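Local structure of ATP-citrate lyase beta-subunit (Chlorobium limicola, 6HXJ) at residues I243-V251 and E290-A299; V351-E362 and F377-M388. The protein probably cleaves citrate, together with its partner subunit, using ATP and coenzyme A to give oxaloacetate, acetyl-CoA, ADP and phosphate. All coordinates share one frame; numbering follows the deposited sequence.

Contact 1: I243-V251 and E290-A299. With COA (coenzyme A), chain B.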
loop_
_atom_site.group_PDB
_atom_site.type_symbol
_atom_site.label_atom_id
_atom_site.label_comp_id
_atom_site.label_asym_id
_atom_site.label_seq_id
_atom_site.Cartn_x
_atom_site.Cartn_y
_atom_site.Cartn_z
ATOM N N ILE A 243 11.507 -37.153 -31.214
ATOM C CA ILE A 243 11.656 -35.708 -31.366
ATOM C C ILE A 243 10.368 -35.101 -31.946
ATOM O O ILE A 243 9.871 -34.126 -31.397
ATOM C CB ILE A 243 12.935 -35.315 -32.164
ATOM C CG1 ILE A 243 14.196 -35.600 -31.326
ATOM C CG2 ILE A 243 12.903 -33.812 -32.522
ATOM C CD1 ILE A 243 15.434 -35.788 -32.102
ATOM N N ASP A 244 9.807 -35.721 -33.005
ATOM C CA ASP A 244 8.586 -35.290 -33.682
ATOM C C ASP A 244 7.375 -35.296 -32.755
ATOM O O ASP A 244 6.657 -34.300 -32.724
ATOM C CB ASP A 244 8.330 -36.123 -34.958
ATOM C CG ASP A 244 7.329 -35.582 -35.973
ATOM O OD1 ASP A 244 6.606 -34.609 -35.649
ATOM O OD2 ASP A 244 7.249 -36.147 -37.084
ATOM N N SER A 245 7.149 -36.390 -32.003
ATOM C CA SER A 245 6.010 -36.504 -31.086
ATOM C C SER A 245 5.970 -35.375 -30.037
ATOM O O SER A 245 4.898 -34.837 -29.743
ATOM C CB SER A 245 6.008 -37.873 -30.413
ATOM O OG SER A 245 7.155 -38.050 -29.601
ATOM N N ARG A 246 7.151 -35.014 -29.508
ATOM C CA ARG A 246 7.328 -33.972 -28.505
ATOM C C ARG A 246 7.105 -32.574 -29.082
ATOM O O ARG A 246 6.677 -31.699 -28.346
ATOM C CB ARG A 246 8.728 -34.085 -27.857
ATOM C CG ARG A 246 8.892 -35.320 -26.954
ATOM C CD ARG A 246 10.346 -35.679 -26.671
ATOM N NE ARG A 246 10.894 -34.981 -25.500
ATOM C CZ ARG A 246 11.780 -33.987 -25.556
ATOM N NH1 ARG A 246 12.239 -33.561 -26.728
ATOM N NH2 ARG A 246 12.220 -33.417 -24.439
ATOM N N ILE A 247 7.382 -32.355 -30.380
ATOM C CA ILE A 247 7.309 -31.028 -31.006
ATOM C C ILE A 247 6.010 -30.767 -31.777
ATOM O O ILE A 247 5.425 -31.692 -32.330
ATOM C CB ILE A 247 8.555 -30.676 -31.880
ATOM C CG1 ILE A 247 8.657 -31.516 -33.160
ATOM C CG2 ILE A 247 9.845 -30.725 -31.080
ATOM C CD1 ILE A 247 9.303 -30.774 -34.323
ATOM N N LYS A 248 5.603 -29.472 -31.868
ATOM C CA LYS A 248 4.406 -29.036 -32.593
ATOM C C LYS A 248 4.605 -29.142 -34.104
ATOM O O LYS A 248 3.657 -29.503 -34.826
ATOM C CB LYS A 248 3.957 -27.645 -32.147
ATOM C CG LYS A 248 3.040 -27.688 -30.928
ATOM C CD LYS A 248 3.015 -26.366 -30.185
ATOM C CE LYS A 248 2.608 -26.502 -28.725
ATOM N NZ LYS A 248 2.742 -25.216 -27.979
ATOM N N GLY A 249 5.853 -28.925 -34.551
ATOM C CA GLY A 249 6.217 -29.105 -35.954
ATOM C C GLY A 249 6.352 -30.574 -36.330
ATOM O O GLY A 249 5.856 -31.469 -35.630
ATOM N N SER A 250 7.068 -30.844 -37.421
ATOM C CA SER A 250 7.276 -32.212 -37.900
ATOM C C SER A 250 8.708 -32.471 -38.390
ATOM O O SER A 250 9.271 -31.670 -39.141
ATOM C CB SER A 250 6.249 -32.556 -38.984
ATOM O OG SER A 250 6.469 -33.826 -39.580
ATOM N N VAL A 251 9.292 -33.589 -37.932
ATOM C CA VAL A 251 10.614 -34.088 -38.337
ATOM C C VAL A 251 10.514 -35.593 -38.631
ATOM O O VAL A 251 10.056 -36.367 -37.793
ATOM C CB VAL A 251 11.818 -33.722 -37.437
ATOM C CG1 VAL A 251 12.202 -32.254 -37.567
ATOM C CG2 VAL A 251 11.596 -34.127 -35.985
ATOM N N GLU A 290 12.306 -35.183 -44.015
ATOM C CA GLU A 290 11.332 -34.112 -44.125
ATOM C C GLU A 290 11.313 -33.353 -42.794
ATOM O O GLU A 290 11.435 -33.956 -41.734
ATOM C CB GLU A 290 9.960 -34.745 -44.410
ATOM C CG GLU A 290 8.765 -33.812 -44.340
ATOM C CD GLU A 290 7.531 -34.426 -43.708
ATOM O OE1 GLU A 290 6.983 -33.801 -42.771
ATOM O OE2 GLU A 290 7.116 -35.529 -44.136
ATOM N N TYR A 291 11.184 -32.032 -42.861
ATOM C CA TYR A 291 10.968 -31.115 -41.729
ATOM C C TYR A 291 9.951 -30.005 -42.144
ATOM O O TYR A 291 10.113 -29.368 -43.187
ATOM C CB TYR A 291 12.267 -30.581 -41.093
ATOM C CG TYR A 291 13.016 -29.547 -41.909
ATOM C CD1 TYR A 291 12.639 -28.204 -41.888
ATOM C CD2 TYR A 291 14.129 -29.902 -42.670
ATOM C CE1 TYR A 291 13.304 -27.252 -42.665
ATOM C CE2 TYR A 291 14.814 -28.954 -43.434
ATOM C CZ TYR A 291 14.392 -27.631 -43.435
ATOM O OH TYR A 291 15.061 -26.686 -44.177
ATOM N N SER A 292 8.852 -29.873 -41.420
ATOM C CA SER A 292 7.818 -28.929 -41.810
ATOM C C SER A 292 7.077 -28.390 -40.591
ATOM O O SER A 292 7.313 -28.825 -39.467
ATOM C CB SER A 292 6.840 -29.599 -42.784
ATOM O OG SER A 292 6.250 -30.765 -42.233
ATOM N N GLY A 293 6.178 -27.449 -40.834
ATOM C CA GLY A 293 5.314 -26.861 -39.820
ATOM C C GLY A 293 6.042 -26.022 -38.797
ATOM O O GLY A 293 5.672 -26.040 -37.617
ATOM N N ASP A 294 7.076 -25.269 -39.258
ATOM C CA ASP A 294 7.953 -24.412 -38.431
ATOM C C ASP A 294 8.492 -25.198 -37.214
ATOM O O ASP A 294 8.089 -24.938 -36.070
ATOM C CB ASP A 294 7.265 -23.074 -38.033
ATOM C CG ASP A 294 8.215 -21.931 -37.660
ATOM O OD1 ASP A 294 9.467 -22.102 -37.820
ATOM O OD2 ASP A 294 7.713 -20.854 -37.239
ATOM N N PRO A 295 9.283 -26.264 -37.456
ATOM C CA PRO A 295 9.785 -27.033 -36.320
ATOM C C PRO A 295 10.860 -26.232 -35.562
ATOM O O PRO A 295 11.387 -25.230 -36.079
ATOM C CB PRO A 295 10.294 -28.324 -36.969
ATOM C CG PRO A 295 10.683 -27.937 -38.341
ATOM C CD PRO A 295 9.889 -26.727 -38.726
ATOM N N ALA A 296 11.123 -26.627 -34.297
ATOM C CA ALA A 296 12.101 -25.982 -33.410
ATOM C C ALA A 296 13.515 -26.196 -33.941
ATOM O O ALA A 296 13.797 -27.262 -34.503
ATOM C CB ALA A 296 11.972 -26.533 -32.015
ATOM N N ASP A 297 14.377 -25.190 -33.807
ATOM C CA ASP A 297 15.750 -25.296 -34.362
ATOM C C ASP A 297 16.441 -26.551 -33.837
ATOM O O ASP A 297 17.001 -27.290 -34.655
ATOM C CB ASP A 297 16.584 -24.058 -34.055
ATOM C CG ASP A 297 16.268 -23.474 -32.698
ATOM O OD1 ASP A 297 15.358 -23.994 -32.051
ATOM O OD2 ASP A 297 16.933 -22.506 -32.314
ATOM N N TRP A 298 16.412 -26.773 -32.524
ATOM C CA TRP A 298 17.098 -27.956 -31.988
ATOM C C TRP A 298 16.688 -29.259 -32.697
ATOM O O TRP A 298 17.552 -30.081 -32.975
ATOM C CB TRP A 298 16.927 -28.037 -30.481
ATOM C CG TRP A 298 15.517 -28.186 -30.022
ATOM C CD1 TRP A 298 14.650 -27.194 -29.670
ATOM C CD2 TRP A 298 14.820 -29.423 -29.817
ATOM N NE1 TRP A 298 13.460 -27.735 -29.240
ATOM C CE2 TRP A 298 13.539 -29.105 -29.316
ATOM C CE3 TRP A 298 15.161 -30.778 -30.000
ATOM C CZ2 TRP A 298 12.598 -30.092 -28.987
ATOM C CZ3 TRP A 298 14.234 -31.753 -29.663
ATOM C CH2 TRP A 298 12.964 -31.407 -29.172
ATOM N N ALA A 299 15.389 -29.431 -32.998
ATOM C CA ALA A 299 14.889 -30.617 -33.695
ATOM C C ALA A 299 15.471 -30.696 -35.121
ATOM O O ALA A 299 15.788 -31.780 -35.621
ATOM C CB ALA A 299 13.367 -30.576 -33.734
HETATM N N1A COA B . 5.443 -22.458 -17.550
HETATM C C2A COA B . 5.406 -23.664 -18.122
HETATM N N3A COA B . 5.023 -23.987 -19.358
HETATM C C4A COA B . 4.609 -22.906 -20.037
HETATM C C5A COA B . 4.569 -21.603 -19.571
HETATM C C6A COA B . 5.046 -21.382 -18.266
HETATM N N6A COA B . 5.229 -20.172 -17.746
HETATM N N7A COA B . 4.072 -20.747 -20.546
HETATM C C8A COA B . 3.851 -21.536 -21.569
HETATM N N9A COA B . 4.145 -22.855 -21.330
HETATM C C1B COA B . 3.947 -23.984 -22.235
HETATM C C2B COA B . 2.499 -24.174 -22.698
HETATM O O2B COA B . 1.719 -24.903 -21.753
HETATM C C3B COA B . 2.718 -24.837 -24.058
HETATM O O3B COA B . 3.009 -26.240 -23.882
HETATM P P3B COA B . 2.087 -27.530 -24.272
HETATM O O7A COA B . 3.069 -28.520 -24.936
HETATM O O8A COA B . 1.047 -27.148 -25.327
HETATM O O9A COA B . 1.491 -28.072 -23.028
HETATM C C4B COA B . 3.996 -24.177 -24.581
HETATM O O4B COA B . 4.720 -23.765 -23.402
HETATM C C5B COA B . 3.854 -23.004 -25.526
HETATM O O5B COA B . 2.464 -22.601 -25.613
HETATM P P1A COA B . 1.676 -21.245 -25.111
HETATM O O1A COA B . 0.453 -21.488 -24.295
HETATM O O2A COA B . 2.659 -20.249 -24.488
HETATM O O3A COA B . 1.285 -20.729 -26.566
HETATM P P2A COA B . 2.034 -19.849 -27.660
HETATM O O4A COA B . 2.621 -20.835 -28.717
HETATM O O5A COA B . 1.135 -18.773 -28.122
HETATM O O6A COA B . 3.287 -19.173 -26.916
#

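Contact 2: V351-E362 and F377-M388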
loop_
_atom_site.group_PDB
_atom_site.type_symbol
_atom_site.label_atom_id
_atom_site.label_comp_id
_atom_site.label_asym_id
_atom_site.label_seq_id
_atom_site.Cartn_x
_atom_site.Cartn_y
_atom_site.Cartn_z
ATOM N N VAL A 351 32.471 -33.518 -48.629
ATOM C CA VAL A 351 31.063 -33.391 -49.011
ATOM C C VAL A 351 30.714 -31.945 -49.408
ATOM O O VAL A 351 31.177 -30.983 -48.779
ATOM C CB VAL A 351 30.089 -33.958 -47.949
ATOM C CG1 VAL A 351 30.396 -35.415 -47.637
ATOM C CG2 VAL A 351 30.149 -33.128 -46.692
ATOM N N LYS A 352 30.004 -31.817 -50.525
ATOM C CA LYS A 352 29.527 -30.544 -51.050
ATOM C C LYS A 352 28.077 -30.409 -50.572
ATOM O O LYS A 352 27.331 -31.391 -50.574
ATOM C CB LYS A 352 29.617 -30.512 -52.595
ATOM C CG LYS A 352 31.050 -30.593 -53.122
ATOM C CD LYS A 352 31.124 -30.823 -54.624
ATOM C CE LYS A 352 32.546 -31.021 -55.104
ATOM N NZ LYS A 352 33.278 -29.732 -55.252
ATOM N N ILE A 353 27.693 -29.224 -50.116
ATOM C CA ILE A 353 26.334 -28.944 -49.647
ATOM C C ILE A 353 25.666 -28.076 -50.717
ATOM O O ILE A 353 26.290 -27.137 -51.218
ATOM C CB ILE A 353 26.329 -28.285 -48.216
ATOM C CG1 ILE A 353 26.980 -29.229 -47.166
ATOM C CG2 ILE A 353 24.913 -27.900 -47.772
ATOM C CD1 ILE A 353 27.392 -28.620 -45.847
ATOM N N TRP A 354 24.407 -28.415 -51.086
ATOM C CA TRP A 354 23.598 -27.694 -52.077
ATOM C C TRP A 354 22.366 -27.130 -51.388
ATOM O O TRP A 354 21.541 -27.886 -50.874
ATOM C CB TRP A 354 23.214 -28.613 -53.252
ATOM C CG TRP A 354 24.390 -29.267 -53.916
ATOM C CD1 TRP A 354 24.970 -30.460 -53.587
ATOM C CD2 TRP A 354 25.167 -28.724 -54.984
ATOM N NE1 TRP A 354 26.042 -30.708 -54.406
ATOM C CE2 TRP A 354 26.184 -29.662 -55.281
ATOM C CE3 TRP A 354 25.076 -27.549 -55.755
ATOM C CZ2 TRP A 354 27.117 -29.456 -56.306
ATOM C CZ3 TRP A 354 26.000 -27.342 -56.768
ATOM C CH2 TRP A 354 27.006 -28.290 -57.038
ATOM N N VAL A 355 22.269 -25.799 -51.340
ATOM C CA VAL A 355 21.184 -25.092 -50.680
ATOM C C VAL A 355 20.321 -24.348 -51.699
ATOM O O VAL A 355 20.844 -23.623 -52.551
ATOM C CB VAL A 355 21.707 -24.146 -49.550
ATOM C CG1 VAL A 355 20.560 -23.484 -48.791
ATOM C CG2 VAL A 355 22.601 -24.894 -48.578
ATOM N N ARG A 356 19.004 -24.549 -51.611
ATOM C CA ARG A 356 17.995 -23.838 -52.402
ATOM C C ARG A 356 16.773 -23.731 -51.508
ATOM O O ARG A 356 16.200 -24.751 -51.116
ATOM C CB ARG A 356 17.673 -24.518 -53.753
ATOM C CG ARG A 356 16.820 -23.666 -54.692
ATOM C CD ARG A 356 15.338 -23.864 -54.436
ATOM N NE ARG A 356 14.507 -23.068 -55.332
ATOM C CZ ARG A 356 13.216 -22.829 -55.146
ATOM N NH1 ARG A 356 12.589 -23.311 -54.074
ATOM N NH2 ARG A 356 12.543 -22.091 -56.018
ATOM N N ARG A 357 16.390 -22.507 -51.161
ATOM C CA ARG A 357 15.287 -22.287 -50.253
ATOM C C ARG A 357 14.643 -20.893 -50.415
ATOM O O ARG A 357 15.261 -19.940 -50.901
ATOM C CB ARG A 357 15.776 -22.516 -48.808
ATOM C CG ARG A 357 14.720 -22.514 -47.698
ATOM C CD ARG A 357 13.719 -23.646 -47.783
ATOM N NE ARG A 357 12.965 -23.784 -46.536
ATOM C CZ ARG A 357 11.654 -24.001 -46.461
ATOM N NH1 ARG A 357 10.925 -24.110 -47.569
ATOM N NH2 ARG A 357 11.059 -24.123 -45.275
ATOM N N GLY A 358 13.383 -20.818 -50.005
ATOM C CA GLY A 358 12.573 -19.610 -49.918
ATOM C C GLY A 358 11.675 -19.692 -48.700
ATOM O O GLY A 358 11.462 -20.790 -48.166
ATOM N N GLY A 359 11.177 -18.559 -48.228
ATOM C CA GLY A 359 10.296 -18.556 -47.065
ATOM C C GLY A 359 10.516 -17.386 -46.139
ATOM O O GLY A 359 11.427 -16.596 -46.368
ATOM N N PRO A 360 9.678 -17.203 -45.100
ATOM C CA PRO A 360 9.860 -16.041 -44.213
ATOM C C PRO A 360 11.272 -15.966 -43.648
ATOM O O PRO A 360 11.797 -16.976 -43.167
ATOM C CB PRO A 360 8.785 -16.238 -43.137
ATOM C CG PRO A 360 7.744 -17.053 -43.802
ATOM C CD PRO A 360 8.525 -18.011 -44.669
ATOM N N ASN A 361 11.912 -14.775 -43.817
ATOM C CA ASN A 361 13.285 -14.439 -43.426
ATOM C C ASN A 361 14.323 -15.228 -44.229
ATOM O O ASN A 361 15.362 -15.611 -43.688
ATOM C CB ASN A 361 13.501 -14.558 -41.914
ATOM C CG ASN A 361 12.743 -13.505 -41.162
ATOM O OD1 ASN A 361 13.037 -12.310 -41.251
ATOM N ND2 ASN A 361 11.731 -13.919 -40.421
ATOM N N GLU A 362 14.060 -15.405 -45.549
ATOM C CA GLU A 362 14.962 -16.119 -46.466
ATOM C C GLU A 362 16.264 -15.361 -46.685
ATOM O O GLU A 362 17.298 -16.009 -46.763
ATOM C CB GLU A 362 14.308 -16.543 -47.806
ATOM C CG GLU A 362 13.752 -15.411 -48.660
ATOM C CD GLU A 362 12.989 -15.880 -49.888
ATOM O OE1 GLU A 362 11.736 -15.898 -49.835
ATOM O OE2 GLU A 362 13.639 -16.252 -50.894
ATOM N N PHE A 377 33.491 -24.824 -45.767
ATOM C CA PHE A 377 32.455 -25.708 -46.313
ATOM C C PHE A 377 32.321 -25.500 -47.821
ATOM O O PHE A 377 32.253 -24.347 -48.277
ATOM C CB PHE A 377 31.091 -25.417 -45.653
ATOM C CG PHE A 377 30.934 -25.910 -44.241
ATOM C CD1 PHE A 377 30.397 -27.162 -43.984
ATOM C CD2 PHE A 377 31.260 -25.096 -43.164
ATOM C CE1 PHE A 377 30.229 -27.610 -42.674
ATOM C CE2 PHE A 377 31.113 -25.555 -41.853
ATOM C CZ PHE A 377 30.583 -26.800 -41.619
ATOM N N ASP A 378 32.237 -26.616 -48.591
ATOM C CA ASP A 378 32.008 -26.594 -50.047
ATOM C C ASP A 378 30.461 -26.422 -50.287
ATOM O O ASP A 378 29.781 -27.298 -50.830
ATOM C CB ASP A 378 32.573 -27.886 -50.680
ATOM C CG ASP A 378 32.920 -27.798 -52.161
ATOM O OD1 ASP A 378 32.053 -27.366 -52.956
ATOM O OD2 ASP A 378 34.020 -28.253 -52.538
ATOM N N ILE A 379 29.927 -25.276 -49.838
ATOM C CA ILE A 379 28.503 -24.967 -49.863
ATOM C C ILE A 379 28.120 -23.998 -51.004
ATOM O O ILE A 379 28.695 -22.909 -51.129
ATOM C CB ILE A 379 28.031 -24.480 -48.442
ATOM C CG1 ILE A 379 26.499 -24.297 -48.363
ATOM C CG2 ILE A 379 28.773 -23.231 -47.938
ATOM C CD1 ILE A 379 25.942 -24.353 -46.958
ATOM N N HIS A 380 27.132 -24.422 -51.834
ATOM C CA HIS A 380 26.533 -23.634 -52.926
ATOM C C HIS A 380 25.110 -23.294 -52.487
ATOM O O HIS A 380 24.320 -24.198 -52.192
ATOM C CB HIS A 380 26.555 -24.398 -54.275
ATOM C CG HIS A 380 27.928 -24.850 -54.687
ATOM N ND1 HIS A 380 28.473 -26.043 -54.218
ATOM C CD2 HIS A 380 28.845 -24.234 -55.467
ATOM C CE1 HIS A 380 29.688 -26.112 -54.735
ATOM N NE2 HIS A 380 29.956 -25.052 -55.500
ATOM N N VAL A 381 24.822 -21.991 -52.341
ATOM C CA VAL A 381 23.505 -21.549 -51.891
ATOM C C VAL A 381 22.859 -20.682 -52.987
ATOM O O VAL A 381 23.452 -19.728 -53.512
ATOM C CB VAL A 381 23.416 -20.944 -50.436
ATOM C CG1 VAL A 381 24.735 -20.999 -49.673
ATOM C CG2 VAL A 381 22.767 -19.556 -50.371
ATOM N N TYR A 382 21.632 -21.087 -53.345
ATOM C CA TYR A 382 20.795 -20.483 -54.368
ATOM C C TYR A 382 19.472 -20.007 -53.768
ATOM O O TYR A 382 19.010 -20.502 -52.725
ATOM C CB TYR A 382 20.540 -21.475 -55.525
ATOM C CG TYR A 382 21.798 -22.078 -56.108
ATOM C CD1 TYR A 382 22.489 -21.443 -57.134
ATOM C CD2 TYR A 382 22.303 -23.283 -55.629
ATOM C CE1 TYR A 382 23.650 -21.996 -57.673
ATOM C CE2 TYR A 382 23.466 -23.839 -56.150
ATOM C CZ TYR A 382 24.143 -23.189 -57.166
ATOM O OH TYR A 382 25.305 -23.732 -57.667
ATOM N N ASP A 383 18.866 -19.032 -54.444
ATOM C CA ASP A 383 17.589 -18.475 -54.064
ATOM C C ASP A 383 16.508 -19.054 -54.996
ATOM O O ASP A 383 16.807 -19.898 -55.846
ATOM C CB ASP A 383 17.663 -16.943 -54.160
ATOM C CG ASP A 383 17.915 -16.402 -55.564
ATOM O OD1 ASP A 383 18.914 -16.831 -56.199
ATOM O OD2 ASP A 383 17.110 -15.553 -56.030
ATOM N N ARG A 384 15.259 -18.573 -54.844
ATOM C CA ARG A 384 14.067 -18.939 -55.622
ATOM C C ARG A 384 14.240 -18.923 -57.150
ATOM O O ARG A 384 13.559 -19.696 -57.832
ATOM C CB ARG A 384 12.909 -18.034 -55.228
ATOM C CG ARG A 384 13.240 -16.553 -55.314
ATOM C CD ARG A 384 12.478 -15.792 -54.283
ATOM N NE ARG A 384 11.079 -15.791 -54.655
ATOM C CZ ARG A 384 10.082 -15.841 -53.798
ATOM N NH1 ARG A 384 10.322 -15.868 -52.492
ATOM N NH2 ARG A 384 8.835 -15.851 -54.235
ATOM N N SER A 385 15.134 -18.046 -57.686
ATOM C CA SER A 385 15.408 -17.936 -59.132
ATOM C C SER A 385 15.913 -19.270 -59.742
ATOM O O SER A 385 15.610 -19.576 -60.905
ATOM C CB SER A 385 16.359 -16.782 -59.428
ATOM O OG SER A 385 17.517 -16.846 -58.615
ATOM N N MET A 386 16.621 -20.081 -58.920
ATOM C CA MET A 386 17.090 -21.421 -59.245
ATOM C C MET A 386 15.859 -22.346 -59.126
ATOM O O MET A 386 15.334 -22.472 -58.014
ATOM C CB MET A 386 18.182 -21.829 -58.241
ATOM C CG MET A 386 18.493 -23.330 -58.179
ATOM S SD MET A 386 19.146 -24.063 -59.715
ATOM C CE MET A 386 20.795 -23.297 -59.771
ATOM N N PRO A 387 15.353 -22.970 -60.235
ATOM C CA PRO A 387 14.185 -23.870 -60.117
ATOM C C PRO A 387 14.480 -24.878 -59.001
ATOM O O PRO A 387 15.627 -25.270 -58.816
ATOM C CB PRO A 387 14.005 -24.404 -61.542
ATOM C CG PRO A 387 14.617 -23.379 -62.394
ATOM C CD PRO A 387 15.812 -22.908 -61.635
ATOM N N MET A 388 13.445 -25.209 -58.203
ATOM C CA MET A 388 13.486 -26.052 -56.998
ATOM C C MET A 388 14.415 -27.286 -57.012
ATOM O O MET A 388 15.382 -27.325 -56.236
ATOM C CB MET A 388 12.082 -26.551 -56.641
ATOM C CG MET A 388 11.959 -26.942 -55.183
ATOM S SD MET A 388 10.366 -27.584 -54.665
ATOM C CE MET A 388 10.392 -29.233 -55.289
#

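Contact 1: I243-V251 and E290-A299
The six-membered ring of W298 is met obliquely by three side chains from the last turn of helix 235-246 and the residue just after it: R246 NH1 at CH2, I247 CG2 at CZ2 (3.5 Å) and I243 CG2 at CZ3. The R246 guanidinium turns its own edge to the indole, the two planes 71° apart. A299 CB lies over the rim of one indole face and also takes I243 CG2 at 3.5 Å; W298 NE1 is hydrogen-bonded to the backbone of another protein chain. I247 CD1 rests on P295 CB, so this branched residue serves both the ring and the proline.

The carboxylate of E290 is gripped differently. S250 OG (3.2 Å, syn) and S292 OG (3.2 Å, anti) both donate to E290 OE1, from opposite faces of its plane. S250 holds OG anti to its backbone N (chi1 175°), which carries it across to the glutamate. Replacing E290 by an alanine removes the shared acceptor and is likely to leave both serine hydroxyls without this mate and able to turn.

S250 and S292 form an antiparallel hydrogen-bonded pair, N to O 2.9 Å both ways, joining strands 250-255 and 287-292. G249 suits this loop, where a side chain would probably be crowded by P295. Two hydroxyl donors on one carboxylate oxygen would probably favour the ionised form of E290; farther along its segment, S292 and G293 border a bound citrate.

Contact 2: V351-E362 and F377-M388
W354 and H380 stand side by side on neighbouring parallel strands of a beta-alpha-beta unit, strand 352-356, helix 362-371 and strand 378-382. Both rings sit with CG anti to the carbonyl carbon (chi1 -55° and -56°), and because the residues are paired in register this shared torsion lays them in an offset stack, centroids 4.5 Å apart and planes at 16°. Y382 brings its OH to the edge of the same indole, 3.8 Å from W354 CZ3, while helix 391-397 packs on both W354 and Y382.

On this face, K352 runs alongside D378 and bridges it, NZ to OD2 3.2 Å. The other face is aliphatic, as suits strands buried under helix 362-371: I379 CD1 touches both I353 CG2 and V355 CG2, 3.8 Å from each, and V355 and V381 point the same way.

At the end of its strand, R356 bends at its second torsion to lay its guanidinium against the loop 384-388. M388 CA lies over one face, and NH1 is hydrogen-bonded to G320 O and forms a salt bridge with an acidic side chain of another protein chain. NH2 donates to R384 O, and NE, 2.9 Å from M386 O, approaches that carbonyl almost head-on.

How the contacts relate
Contact 1 precedes contact 2 along the chain, and their centres are about 21 Å apart within the same citrate-binding region. They share one mixed beta-sheet and lie toward its opposite margins: strand 250-255, outermost within this chain, pairs with 287-292 in contact 1, whereas 352-356 pairs with the other outermost strand, 378-382, in contact 2. The two meet where Y291 OH packs 4.3 Å from R357 NE. Just past strands 287-292 and 352-356, which run the same way, G293 N and R357 NH1 each bond to citrate. D327 joins the loops as well, by a weak bond to D294 and a hydrogen bond to N361; the citrate, though probably from the crystallisation liquor, is consistent with a ligand site at the strand ends.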